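Local structure of sialidase B (Streptococcus pneumoniae serotype 4, 4XJW) at residues A[81-86]-A[135-140]; A[75-80]-A[86-91]; A[21-26]-A[48-53]; A[109-114]-A[120-125]; A[118-121]-A[126-129]. The protein catalyses the hydrolysis of alpha-2,3, alpha-2,6 and alpha-2,8 linkages of terminal sialic acids in oligosaccharides, glycoproteins and glycolipids. The protein carries 1 engineered substitution. All coordinates share one frame; numbering follows the deposited sequence.

Interaction 1 (A[81-86]-A[135-140]); sequences AQKGIN and TFLPIS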
# COMPACT_ATOMS: atom_id res chain seq x y z
N ALA A 81 2.91 -35.24 -18.14
CA ALA A 81 1.97 -35.47 -19.24
C ALA A 81 1.22 -36.78 -19.08
O ALA A 81 0.07 -36.90 -19.51
CB ALA A 81 2.69 -35.43 -20.56
N GLN A 82 1.87 -37.77 -18.48
CA GLN A 82 1.26 -39.09 -18.31
C GLN A 82 0.23 -39.09 -17.19
O GLN A 82 -0.67 -39.93 -17.16
CB GLN A 82 2.33 -40.15 -18.06
CG GLN A 82 3.11 -40.55 -19.31
CD GLN A 82 4.14 -39.51 -19.72
OE1 GLN A 82 5.03 -39.16 -18.95
NE2 GLN A 82 4.03 -39.01 -20.94
N LYS A 83 0.36 -38.15 -16.25
CA LYS A 83 -0.63 -37.98 -15.20
C LYS A 83 -1.67 -36.93 -15.60
O LYS A 83 -2.69 -36.77 -14.93
CB LYS A 83 0.03 -37.59 -13.88
CG LYS A 83 1.03 -38.61 -13.33
CD LYS A 83 1.76 -38.07 -12.09
CE LYS A 83 2.76 -39.08 -11.52
NZ LYS A 83 3.78 -39.54 -12.52
N GLY A 84 -1.41 -36.23 -16.70
CA GLY A 84 -2.30 -35.18 -17.17
C GLY A 84 -2.34 -33.98 -16.23
O GLY A 84 -3.37 -33.32 -16.09
N ILE A 85 -1.21 -33.71 -15.59
CA ILE A 85 -1.11 -32.62 -14.63
C ILE A 85 -0.22 -31.51 -15.17
O ILE A 85 0.91 -31.76 -15.61
CB ILE A 85 -0.55 -33.10 -13.29
CG1 ILE A 85 -1.56 -34.01 -12.59
CG2 ILE A 85 -0.21 -31.90 -12.38
CD1 ILE A 85 -1.01 -34.75 -11.38
N ASN A 86 -0.72 -30.29 -15.14
CA ASN A 86 0.07 -29.13 -15.54
C ASN A 86 -0.21 -27.95 -14.64
O ASN A 86 -1.10 -27.14 -14.92
CB ASN A 86 -0.18 -28.76 -16.99
CG ASN A 86 0.30 -29.82 -17.95
OD1 ASN A 86 1.49 -29.93 -18.22
ND2 ASN A 86 -0.63 -30.63 -18.46
N THR A 135 -5.43 -33.28 -6.88
CA THR A 135 -4.52 -34.34 -7.25
C THR A 135 -3.09 -33.84 -7.12
O THR A 135 -2.63 -33.01 -7.92
CB THR A 135 -4.77 -34.84 -8.67
OG1 THR A 135 -6.15 -35.21 -8.80
CG2 THR A 135 -3.89 -36.05 -8.98
N PHE A 136 -2.40 -34.32 -6.10
CA PHE A 136 -1.05 -33.84 -5.82
C PHE A 136 -0.03 -34.50 -6.74
O PHE A 136 -0.14 -35.68 -7.06
CB PHE A 136 -0.70 -34.12 -4.37
CG PHE A 136 0.61 -33.53 -3.94
CD1 PHE A 136 0.72 -32.17 -3.68
CD2 PHE A 136 1.74 -34.34 -3.78
CE1 PHE A 136 1.92 -31.62 -3.28
CE2 PHE A 136 2.95 -33.79 -3.38
CZ PHE A 136 3.05 -32.43 -3.12
N LEU A 137 0.96 -33.72 -7.16
CA LEU A 137 2.07 -34.21 -7.95
C LEU A 137 3.37 -33.96 -7.20
O LEU A 137 3.88 -32.83 -7.18
CB LEU A 137 2.12 -33.54 -9.32
CG LEU A 137 3.30 -33.90 -10.24
CD1 LEU A 137 3.46 -35.42 -10.36
CD2 LEU A 137 3.13 -33.27 -11.62
N PRO A 138 3.91 -35.00 -6.55
CA PRO A 138 5.21 -34.90 -5.89
C PRO A 138 6.27 -34.55 -6.93
O PRO A 138 6.26 -35.12 -8.02
CB PRO A 138 5.44 -36.32 -5.36
CG PRO A 138 4.07 -36.92 -5.25
CD PRO A 138 3.30 -36.34 -6.40
N ILE A 139 7.17 -33.62 -6.62
CA ILE A 139 8.16 -33.21 -7.60
C ILE A 139 9.13 -34.36 -7.90
O ILE A 139 9.70 -34.43 -8.99
CB ILE A 139 8.95 -31.93 -7.19
CG1 ILE A 139 9.79 -32.18 -5.94
CG2 ILE A 139 8.00 -30.76 -6.97
CD1 ILE A 139 10.69 -31.01 -5.55
N SER A 140 9.27 -35.28 -6.96
CA SER A 140 10.12 -36.45 -7.13
C SER A 140 9.44 -37.56 -7.93
O SER A 140 10.08 -38.56 -8.27
CB SER A 140 10.51 -37.00 -5.77
OG SER A 140 9.35 -37.40 -5.07

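Interaction 2 (A[75-80]-A[86-91]); sequences GVEIRD and NYLFSR. With PO4 (phosphate ion), chain D.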
# COMPACT_ATOMS: atom_id res chain seq x y z
N GLY A 75 7.65 -17.99 -9.59
CA GLY A 75 6.67 -19.04 -9.78
C GLY A 75 7.27 -20.42 -9.86
O GLY A 75 8.50 -20.59 -9.80
N VAL A 76 6.39 -21.41 -9.94
CA VAL A 76 6.79 -22.79 -10.18
C VAL A 76 5.90 -23.40 -11.26
O VAL A 76 4.74 -23.00 -11.44
CB VAL A 76 6.71 -23.69 -8.94
CG1 VAL A 76 7.69 -23.23 -7.86
CG2 VAL A 76 5.29 -23.77 -8.41
N GLU A 77 6.46 -24.39 -11.95
CA GLU A 77 5.70 -25.26 -12.83
C GLU A 77 5.87 -26.68 -12.31
O GLU A 77 6.95 -27.07 -11.86
CB GLU A 77 6.27 -25.19 -14.24
CG GLU A 77 6.11 -23.88 -14.93
CD GLU A 77 6.17 -24.07 -16.42
OE1 GLU A 77 5.14 -24.50 -17.00
OE2 GLU A 77 7.24 -23.83 -17.00
N ILE A 78 4.78 -27.46 -12.34
CA ILE A 78 4.83 -28.87 -11.96
C ILE A 78 4.02 -29.64 -12.98
O ILE A 78 2.79 -29.52 -13.03
CB ILE A 78 4.31 -29.10 -10.52
CG1 ILE A 78 4.68 -27.94 -9.60
CG2 ILE A 78 4.86 -30.39 -9.95
CD1 ILE A 78 3.60 -27.54 -8.65
N ARG A 79 4.71 -30.41 -13.83
CA ARG A 79 4.07 -30.96 -15.02
C ARG A 79 4.41 -32.43 -15.23
O ARG A 79 5.56 -32.84 -15.11
CB ARG A 79 4.51 -30.17 -16.26
CG ARG A 79 4.34 -28.67 -16.11
CD ARG A 79 4.73 -27.95 -17.38
NE ARG A 79 3.81 -28.26 -18.46
CZ ARG A 79 3.94 -27.85 -19.72
NH1 ARG A 79 4.97 -27.09 -20.08
NH2 ARG A 79 3.03 -28.20 -20.62
N ASP A 80 3.39 -33.21 -15.57
CA ASP A 80 3.58 -34.63 -15.89
C ASP A 80 2.50 -35.00 -16.90
O ASP A 80 1.32 -35.04 -16.57
CB ASP A 80 3.45 -35.49 -14.63
CG ASP A 80 3.77 -36.96 -14.87
OD1 ASP A 80 3.27 -37.54 -15.85
OD2 ASP A 80 4.52 -37.54 -14.06
N ASN A 86 -0.72 -30.29 -15.14
CA ASN A 86 0.07 -29.13 -15.54
C ASN A 86 -0.21 -27.95 -14.64
O ASN A 86 -1.10 -27.14 -14.92
CB ASN A 86 -0.18 -28.76 -16.99
CG ASN A 86 0.30 -29.82 -17.95
OD1 ASN A 86 1.49 -29.93 -18.22
ND2 ASN A 86 -0.63 -30.63 -18.46
N TYR A 87 0.54 -27.85 -13.56
CA TYR A 87 0.33 -26.80 -12.59
C TYR A 87 1.29 -25.64 -12.83
O TYR A 87 2.47 -25.84 -13.12
CB TYR A 87 0.50 -27.34 -11.17
CG TYR A 87 -0.53 -28.35 -10.75
CD1 TYR A 87 -1.84 -28.29 -11.22
CD2 TYR A 87 -0.20 -29.38 -9.87
CE1 TYR A 87 -2.79 -29.22 -10.82
CE2 TYR A 87 -1.14 -30.30 -9.46
CZ TYR A 87 -2.43 -30.22 -9.94
OH TYR A 87 -3.36 -31.15 -9.54
N LEU A 88 0.76 -24.43 -12.74
CA LEU A 88 1.57 -23.22 -12.79
C LEU A 88 1.07 -22.31 -11.68
O LEU A 88 -0.09 -21.89 -11.68
CB LEU A 88 1.43 -22.54 -14.15
CG LEU A 88 2.00 -21.11 -14.22
CD1 LEU A 88 3.50 -21.14 -14.16
CD2 LEU A 88 1.52 -20.37 -15.47
N PHE A 89 1.95 -22.02 -10.71
CA PHE A 89 1.62 -21.10 -9.62
C PHE A 89 2.65 -19.99 -9.58
O PHE A 89 3.84 -20.24 -9.73
CB PHE A 89 1.65 -21.82 -8.27
CG PHE A 89 0.82 -23.06 -8.24
CD1 PHE A 89 -0.55 -22.99 -8.45
CD2 PHE A 89 1.41 -24.30 -8.01
CE1 PHE A 89 -1.33 -24.14 -8.43
CE2 PHE A 89 0.63 -25.45 -8.00
CZ PHE A 89 -0.73 -25.36 -8.21
N SER A 90 2.19 -18.77 -9.37
CA SER A 90 3.12 -17.65 -9.37
C SER A 90 2.52 -16.46 -8.65
O SER A 90 1.31 -16.41 -8.41
CB SER A 90 3.48 -17.25 -10.80
OG SER A 90 2.36 -16.64 -11.42
N ARG A 91 3.37 -15.50 -8.29
CA ARG A 91 2.89 -14.21 -7.86
C ARG A 91 3.82 -13.11 -8.33
O ARG A 91 5.04 -13.21 -8.18
CB ARG A 91 2.76 -14.12 -6.34
CG ARG A 91 1.85 -12.96 -5.93
CD ARG A 91 2.10 -12.55 -4.48
NE ARG A 91 3.25 -11.66 -4.35
CZ ARG A 91 3.61 -11.09 -3.20
NH1 ARG A 91 2.90 -11.34 -2.10
NH2 ARG A 91 4.67 -10.29 -3.17
P PO4 D . 5.92 -24.71 -22.67
O1 PO4 D . 7.08 -24.51 -23.61
O2 PO4 D . 5.57 -26.18 -22.58
O3 PO4 D . 6.33 -24.19 -21.31
O4 PO4 D . 4.74 -23.92 -23.18
O HOH W 1 2.72 -25.47 -16.06

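Interaction 3 (A[21-26]-A[48-53]); sequences SLLLDK and ALFGLS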
# COMPACT_ATOMS: atom_id res chain seq x y z
N SER A 21 23.99 -35.89 -10.63
CA SER A 21 24.67 -36.93 -9.87
C SER A 21 24.62 -36.67 -8.36
O SER A 21 24.68 -37.61 -7.56
CB SER A 21 26.12 -37.07 -10.33
OG SER A 21 26.84 -35.87 -10.13
N LEU A 22 24.51 -35.40 -8.00
CA LEU A 22 24.55 -34.99 -6.60
C LEU A 22 23.18 -35.03 -5.93
O LEU A 22 23.07 -34.85 -4.71
CB LEU A 22 25.13 -33.58 -6.49
CG LEU A 22 26.58 -33.46 -6.94
CD1 LEU A 22 27.00 -32.00 -7.05
CD2 LEU A 22 27.48 -34.21 -5.97
N LEU A 23 22.13 -35.28 -6.71
CA LEU A 23 20.78 -35.03 -6.24
C LEU A 23 19.77 -36.14 -6.54
O LEU A 23 18.99 -36.53 -5.67
CB LEU A 23 20.30 -33.68 -6.79
CG LEU A 23 18.97 -33.08 -6.32
CD1 LEU A 23 18.84 -33.22 -4.81
CD2 LEU A 23 18.88 -31.62 -6.73
N LEU A 24 19.77 -36.67 -7.76
CA LEU A 24 18.68 -37.55 -8.20
C LEU A 24 18.49 -38.85 -7.42
O LEU A 24 17.36 -39.29 -7.18
CB LEU A 24 18.77 -37.82 -9.70
CG LEU A 24 18.55 -36.56 -10.53
CD1 LEU A 24 18.70 -36.87 -12.00
CD2 LEU A 24 17.18 -35.97 -10.25
N ASP A 25 19.59 -39.48 -7.01
CA ASP A 25 19.48 -40.71 -6.22
C ASP A 25 19.01 -40.43 -4.79
O ASP A 25 18.49 -41.32 -4.10
CB ASP A 25 20.79 -41.49 -6.23
CG ASP A 25 22.01 -40.59 -6.38
OD1 ASP A 25 22.01 -39.46 -5.84
OD2 ASP A 25 22.98 -41.02 -7.05
N LYS A 26 19.17 -39.19 -4.35
CA LYS A 26 18.82 -38.79 -2.99
C LYS A 26 17.35 -38.43 -2.85
O LYS A 26 16.80 -38.45 -1.76
CB LYS A 26 19.67 -37.60 -2.55
CG LYS A 26 21.04 -37.51 -3.21
CD LYS A 26 21.98 -38.57 -2.67
CE LYS A 26 23.44 -38.08 -2.69
NZ LYS A 26 24.01 -38.00 -4.07
N ALA A 48 14.62 -19.87 -15.51
CA ALA A 48 14.51 -20.90 -14.48
C ALA A 48 15.72 -20.86 -13.56
O ALA A 48 16.87 -20.78 -14.03
CB ALA A 48 14.37 -22.29 -15.11
N LEU A 49 15.48 -20.90 -12.25
CA LEU A 49 16.56 -20.95 -11.29
C LEU A 49 16.94 -22.41 -11.01
O LEU A 49 18.12 -22.74 -10.85
CB LEU A 49 16.16 -20.24 -10.00
CG LEU A 49 15.86 -18.75 -10.19
CD1 LEU A 49 15.35 -18.11 -8.91
CD2 LEU A 49 17.09 -18.01 -10.71
N PHE A 50 15.94 -23.28 -10.98
CA PHE A 50 16.11 -24.68 -10.63
C PHE A 50 15.13 -25.49 -11.45
O PHE A 50 13.97 -25.10 -11.60
CB PHE A 50 15.85 -24.88 -9.13
CG PHE A 50 15.80 -26.33 -8.70
CD1 PHE A 50 16.97 -27.02 -8.39
CD2 PHE A 50 14.58 -26.98 -8.58
CE1 PHE A 50 16.92 -28.35 -7.99
CE2 PHE A 50 14.52 -28.31 -8.17
CZ PHE A 50 15.69 -28.99 -7.88
N GLY A 51 15.61 -26.61 -11.99
CA GLY A 51 14.78 -27.51 -12.76
C GLY A 51 15.02 -28.97 -12.43
O GLY A 51 16.16 -29.39 -12.16
N LEU A 52 13.94 -29.74 -12.41
CA LEU A 52 14.00 -31.20 -12.32
C LEU A 52 13.19 -31.72 -13.49
O LEU A 52 11.98 -31.49 -13.55
CB LEU A 52 13.36 -31.70 -11.04
CG LEU A 52 14.09 -31.51 -9.72
CD1 LEU A 52 13.16 -31.86 -8.57
CD2 LEU A 52 15.34 -32.38 -9.68
N SER A 53 13.82 -32.41 -14.43
CA SER A 53 13.07 -32.78 -15.62
C SER A 53 13.33 -34.18 -16.14
O SER A 53 14.39 -34.75 -15.92
CB SER A 53 13.39 -31.80 -16.76
OG SER A 53 14.73 -31.96 -17.18

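Interaction 4 (A[109-114]-A[120-125]); sequences VFVSDS and TMYVNG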
# COMPACT_ATOMS: atom_id res chain seq x y z
N VAL A 109 12.12 -20.12 -0.27
CA VAL A 109 11.81 -21.43 0.32
C VAL A 109 10.55 -21.97 -0.34
O VAL A 109 9.48 -21.36 -0.26
CB VAL A 109 11.55 -21.33 1.83
CG1 VAL A 109 11.24 -22.71 2.41
CG2 VAL A 109 12.75 -20.72 2.53
N PHE A 110 10.66 -23.14 -0.98
CA PHE A 110 9.50 -23.73 -1.63
C PHE A 110 9.18 -25.05 -0.97
O PHE A 110 10.05 -25.92 -0.86
CB PHE A 110 9.74 -23.94 -3.12
CG PHE A 110 8.59 -24.61 -3.82
CD1 PHE A 110 7.40 -23.93 -4.00
CD2 PHE A 110 8.70 -25.92 -4.26
CE1 PHE A 110 6.32 -24.54 -4.64
CE2 PHE A 110 7.63 -26.54 -4.90
CZ PHE A 110 6.44 -25.84 -5.09
N VAL A 111 7.95 -25.19 -0.49
CA VAL A 111 7.53 -26.40 0.21
C VAL A 111 6.50 -27.18 -0.62
O VAL A 111 5.45 -26.65 -1.00
CB VAL A 111 6.97 -26.07 1.61
CG1 VAL A 111 6.57 -27.34 2.33
CG2 VAL A 111 8.01 -25.30 2.42
N SER A 112 6.82 -28.44 -0.92
CA SER A 112 5.94 -29.33 -1.66
C SER A 112 5.45 -30.42 -0.70
O SER A 112 6.19 -31.35 -0.36
CB SER A 112 6.70 -29.93 -2.85
OG SER A 112 5.88 -30.77 -3.65
N ASP A 113 4.20 -30.30 -0.26
CA ASP A 113 3.69 -31.06 0.88
C ASP A 113 2.65 -32.09 0.44
O ASP A 113 1.49 -31.74 0.17
CB ASP A 113 3.07 -30.09 1.89
CG ASP A 113 2.69 -30.76 3.21
OD1 ASP A 113 2.70 -32.00 3.28
OD2 ASP A 113 2.38 -30.02 4.16
N SER A 114 3.06 -33.35 0.37
CA SER A 114 2.17 -34.42 -0.09
C SER A 114 0.99 -34.71 0.84
O SER A 114 -0.11 -35.00 0.37
CB SER A 114 2.96 -35.70 -0.41
OG SER A 114 3.68 -36.18 0.71
N THR A 120 3.66 -24.37 -1.37
CA THR A 120 3.77 -23.05 -0.76
C THR A 120 5.11 -22.42 -1.07
O THR A 120 6.15 -23.06 -0.90
CB THR A 120 3.65 -23.15 0.77
OG1 THR A 120 2.42 -23.81 1.12
CG2 THR A 120 3.67 -21.77 1.43
N MET A 121 5.10 -21.15 -1.49
CA MET A 121 6.33 -20.43 -1.81
C MET A 121 6.54 -19.25 -0.87
O MET A 121 5.62 -18.45 -0.67
CB MET A 121 6.26 -19.90 -3.23
CG MET A 121 7.47 -19.05 -3.63
SD MET A 121 8.95 -20.06 -3.91
CE MET A 121 8.51 -20.74 -5.50
N TYR A 122 7.74 -19.14 -0.31
CA TYR A 122 8.12 -17.97 0.48
C TYR A 122 9.30 -17.31 -0.19
O TYR A 122 10.22 -17.98 -0.65
CB TYR A 122 8.56 -18.38 1.89
CG TYR A 122 7.59 -19.23 2.68
CD1 TYR A 122 7.59 -20.61 2.55
CD2 TYR A 122 6.71 -18.66 3.60
CE1 TYR A 122 6.73 -21.41 3.29
CE2 TYR A 122 5.85 -19.44 4.35
CZ TYR A 122 5.86 -20.81 4.18
OH TYR A 122 5.01 -21.60 4.92
N VAL A 123 9.30 -15.99 -0.26
CA VAL A 123 10.50 -15.29 -0.69
C VAL A 123 10.75 -14.17 0.30
O VAL A 123 9.83 -13.42 0.61
CB VAL A 123 10.36 -14.71 -2.10
CG1 VAL A 123 11.64 -13.99 -2.50
CG2 VAL A 123 10.04 -15.81 -3.11
N ASN A 124 11.98 -14.09 0.81
CA ASN A 124 12.36 -13.05 1.77
C ASN A 124 11.47 -13.02 3.02
O ASN A 124 11.17 -11.96 3.56
CB ASN A 124 12.47 -11.69 1.07
CG ASN A 124 13.53 -11.71 -0.00
OD1 ASN A 124 14.49 -12.47 0.11
ND2 ASN A 124 13.37 -10.91 -1.04
N GLY A 125 11.06 -14.21 3.45
CA GLY A 125 10.29 -14.35 4.66
C GLY A 125 8.82 -14.00 4.50
O GLY A 125 8.12 -13.79 5.48
O HOH W 2 3.04 -26.45 1.36

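Interaction 5 (A[118-121]-A[126-129]); sequences TYTM and IEVF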
# COMPACT_ATOMS: atom_id res chain seq x y z
N THR A 118 -0.34 -29.51 -0.75
CA THR A 118 -0.19 -28.07 -0.89
C THR A 118 1.21 -27.69 -1.35
O THR A 118 2.20 -28.32 -0.94
CB THR A 118 -0.54 -27.38 0.43
OG1 THR A 118 -1.92 -27.63 0.74
CG2 THR A 118 -0.31 -25.88 0.35
N TYR A 119 1.29 -26.68 -2.21
CA TYR A 119 2.55 -26.11 -2.64
C TYR A 119 2.60 -24.70 -2.09
O TYR A 119 1.68 -23.91 -2.32
CB TYR A 119 2.63 -26.06 -4.16
CG TYR A 119 2.47 -27.39 -4.87
CD1 TYR A 119 3.52 -28.29 -4.96
CD2 TYR A 119 1.27 -27.73 -5.48
CE1 TYR A 119 3.39 -29.51 -5.62
CE2 TYR A 119 1.12 -28.93 -6.16
CZ TYR A 119 2.18 -29.82 -6.22
OH TYR A 119 2.03 -31.01 -6.89
N THR A 120 3.66 -24.37 -1.37
CA THR A 120 3.77 -23.05 -0.76
C THR A 120 5.11 -22.42 -1.07
O THR A 120 6.15 -23.06 -0.90
CB THR A 120 3.65 -23.15 0.77
OG1 THR A 120 2.42 -23.81 1.12
CG2 THR A 120 3.67 -21.77 1.43
N MET A 121 5.10 -21.15 -1.49
CA MET A 121 6.33 -20.43 -1.81
C MET A 121 6.54 -19.25 -0.87
O MET A 121 5.62 -18.45 -0.67
CB MET A 121 6.26 -19.90 -3.23
CG MET A 121 7.47 -19.05 -3.63
SD MET A 121 8.95 -20.06 -3.91
CE MET A 121 8.51 -20.74 -5.50
N ILE A 126 8.38 -13.94 3.25
CA ILE A 126 7.00 -13.61 2.95
C ILE A 126 6.35 -14.75 2.14
O ILE A 126 6.85 -15.13 1.08
CB ILE A 126 6.92 -12.31 2.13
CG1 ILE A 126 7.44 -11.14 2.96
CG2 ILE A 126 5.50 -12.03 1.69
CD1 ILE A 126 7.62 -9.85 2.15
N GLU A 127 5.24 -15.28 2.64
CA GLU A 127 4.47 -16.27 1.89
C GLU A 127 3.78 -15.61 0.72
O GLU A 127 2.88 -14.79 0.89
CB GLU A 127 3.42 -16.94 2.78
CG GLU A 127 2.71 -18.09 2.09
CD GLU A 127 1.51 -18.60 2.86
OE1 GLU A 127 1.72 -19.18 3.94
OE2 GLU A 127 0.38 -18.41 2.38
N VAL A 128 4.22 -15.95 -0.49
CA VAL A 128 3.70 -15.31 -1.70
C VAL A 128 2.61 -16.11 -2.41
O VAL A 128 1.80 -15.55 -3.14
CB VAL A 128 4.83 -14.90 -2.69
CG1 VAL A 128 5.79 -13.87 -2.05
CG2 VAL A 128 5.58 -16.11 -3.19
N PHE A 129 2.61 -17.43 -2.21
CA PHE A 129 1.45 -18.25 -2.56
C PHE A 129 1.41 -19.55 -1.79
O PHE A 129 2.43 -20.05 -1.31
CB PHE A 129 1.29 -18.47 -4.09
CG PHE A 129 2.43 -19.21 -4.76
CD1 PHE A 129 2.56 -20.60 -4.64
CD2 PHE A 129 3.35 -18.51 -5.53
CE1 PHE A 129 3.60 -21.27 -5.28
CE2 PHE A 129 4.39 -19.17 -6.18
CZ PHE A 129 4.51 -20.55 -6.06

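Interaction 1 (A[81-86]-A[135-140])
K83 NZ is held by two oxygens, through a salt bridge to OD2 of D80 and a hydrogen bond to the backbone O of N141, and the methylene chain behind it lies across L137. Extended as far as CE and bent at its last torsion (chi4 56°), the lysine runs roughly perpendicular to the leucine and sets K83 CD 3.6 Å from L137 CD1. The second leucine methyl serves I85: the two side chains lie antiparallel alongside one another, I85 CG2 coming 3.7 Å from L137 CD2. Farther out, I85 CD1 meets both L137 CB at 3.9 Å and T135 CG2 at 4.0 Å. Residues 81-86 close the hairpin of strands 74-80 and 85-91 at one end of the concanavalin-like beta-sandwich. G84 takes a positive phi there and, with I85, faces D80 in a G1 beta bulge, from which the isoleucine points at the 135-140 loop. Two carbonyls of that loop receive tyrosine hydroxyls from different sheets: T135 O accepts from Y87 OH, in the hairpin, and L137 O from Y119 OH, in strand 118-123.

Interaction 2 (A[75-80]-A[86-91])
I78 and V76 both reach the edge of the F89 ring, I78 CD1 lying 3.7 Å from F89 CE2 and V76 CG2 lying 3.9 Å from F89 CD2. They form the apolar side of the antiparallel beta hairpin 74-80/85-91, at one margin of a sheet of the lectin-like sandwich. I78 CD1, carried by a chi2 of 140°, also touches Y87 CB. The same face continues into the sandwich interior, where V76 packs on M121 and F129 of the other sheet.

In the backbone, V76 pairs with F89 and I78 with Y87 as hydrogen-bonded pairs, each through two N-H...O bonds, the shortest being V76 N to F89 O at 2.8 Å. At the non-hydrogen-bonded pair of G75 and S90 the strands draw together, with G75 CA 3.8 Å from S90 CB.

The other face, bearing E77, R79, N86 and L88, turns polar. L88 CD1 rests on E77 CG, while a water donates to both E77 OE1 and Y87 O; E77 OE2 is engaged by Y63 OH. R79 bends at chi3 (67°) to put its guanidinium edge toward N86, the guanidinium and amide planes being 65° apart. R79 NE gives N86 OD1 a nearly straight 2.9 Å bond that lies in the guanidinium plane, and R79 NH2 adds a weak one. A phosphate ion, probably from the crystallisation liquor and also bound by R155, completes this edge: its O2 takes a 2.7 Å bond from R79 NH1.

Interaction 3 (A[21-26]-A[48-53])
L23 and F50 reach out to meet one another, the leucine aiming a methyl at the rim of the phenyl ring: L23 CD2 lies near the ring plane, 4.0 Å from F50 CE1. Both side chains run out with CG anti to the backbone N (chi1 -173° for L23 and 171° for F50), which carries each of them toward the other. The second pair meets differently. L24 and L52 run antiparallel and overlap just at their methyl ends, L24 CD2 being 4.1 Å from L52 CD2. Their alpha carbons stay 8.9 Å apart, so this is a contact of side-chain ends, purely apolar, with the backbones well separated. A148 of the neighbouring strand 147-150 fits alongside both pairs, touching L23 and L52, and L150 of that strand packs on F50.

The leucines are presented by a tight turn. K26 N bonds L23 O at 3.0 Å, and K26 NZ turns back to form a salt bridge with D25 OD1, also 3.0 Å long, on the side of the turn remote from the strand. On the strand, L49 and F50 both face I66 in a classic beta bulge, where the chain turns a corner before running straight through F50 and L52. The contact thus sets the short, weakly bonded helix 20-23 and its trailing turn against strand 46-53, in one sheet of the N-terminal beta-sandwich, whose fold is of the concanavalin-like lectin type.

Interaction 4 (A[109-114]-A[120-125])
M121 curls its thioether around the root of F110: bent at both chi2 and chi3, it lodges its sulfur SD against F110 CB and its methyl CE 3.7 Å from F110 CD1. The backbone O of T120 fills in from the other side of the ring plane, 3.5 Å from F110 CD1, so this ring corner is wedged between methyl and carbonyl. The sulfur lies 5.4 Å from the ring centroid and 72° off its normal, an oblique Met-aromatic contact. These residues belong to the antiparallel hairpin of strands 102-113 and 118-123, within one sheet of the lectin-like sandwich; F110 looks inward, its ring meeting that of F64 from the other sheet. On the opposite face of the hairpin, V109 and V111 sit at the edge of the Y122 ring. The V111 CG2 methyl meets the rim at Y122 CE1, 4.2 Å away, Y122 CD1 nears V109 CB, and V109 O lies in the ring plane; the phenol end goes on to D179. V109 with Y122 and V111 with T120 are hydrogen-bonded pairs, and the V111 N to T120 O bond is almost straight (177°) at 2.8 Å. T120 OG1 bonds S130 OG and a water 2.7 Å away.

Interaction 5 (A[118-121]-A[126-129])
The F129 ring carries M121 CB on one face and has the backbone O of Y119 at its edge. M121 CB stands 3.5 Å from the ring centroid and 18° off the normal, a CH-pi contact displaced somewhat toward the rim, where it comes 3.4 Å from F129 CZ. The phenylalanine can lie over its neighbour because CG sits between the backbone N and the carbonyl carbon (chi1 62°), folding the ring back across the strand. V128 lies alongside M121, both directed to the same side, V128 CG2 meeting M121 CG at 3.5 Å. The backbone of M121 is gripped by two bonds: M121 N donates to F129 O at 2.9 Å, and M121 O accepts from V128 N at the same length. V128 and F129 both face this single residue in a classic beta bulge of the hairpin 118-123/126-132, which N124 and G125 close with a type I' turn. The strand segments are strongly twisted, their directions 129° apart. On the other side of the strand, T120 CG2 packs obliquely on the extended E127 chain, 3.9 Å from E127 CG, and also lies 3.5 Å from F129 O. Inside the sandwich, Y119 stacks its ring with that of F136 and hands its hydroxyl to L137 O, whereas F129 touches V76 and F89 of the facing sheet.

How the interactions relate
From the N terminus, interaction 3 closes first, bringing the turn at 21-26 onto strand 46-53, and is complete before the others open. Interaction 2 then closes the hairpin 75-91. Interaction 1 crosses it, since 81-86 begins within that hairpin and its partner 135-140 comes much later; the long excursion between them holds interactions 4 and 5, two consecutive hairpins that share T120 and M121 on strand 118-123. Interaction 2 and the strand of interaction 3 lie on the six-stranded sheet, 4 and 5 on the facing one. The sheets meet, among other places, where V76 touches M121 and F89 touches F129, while the 135-140 loop spans both, its I139 reaching L52 of interaction 3.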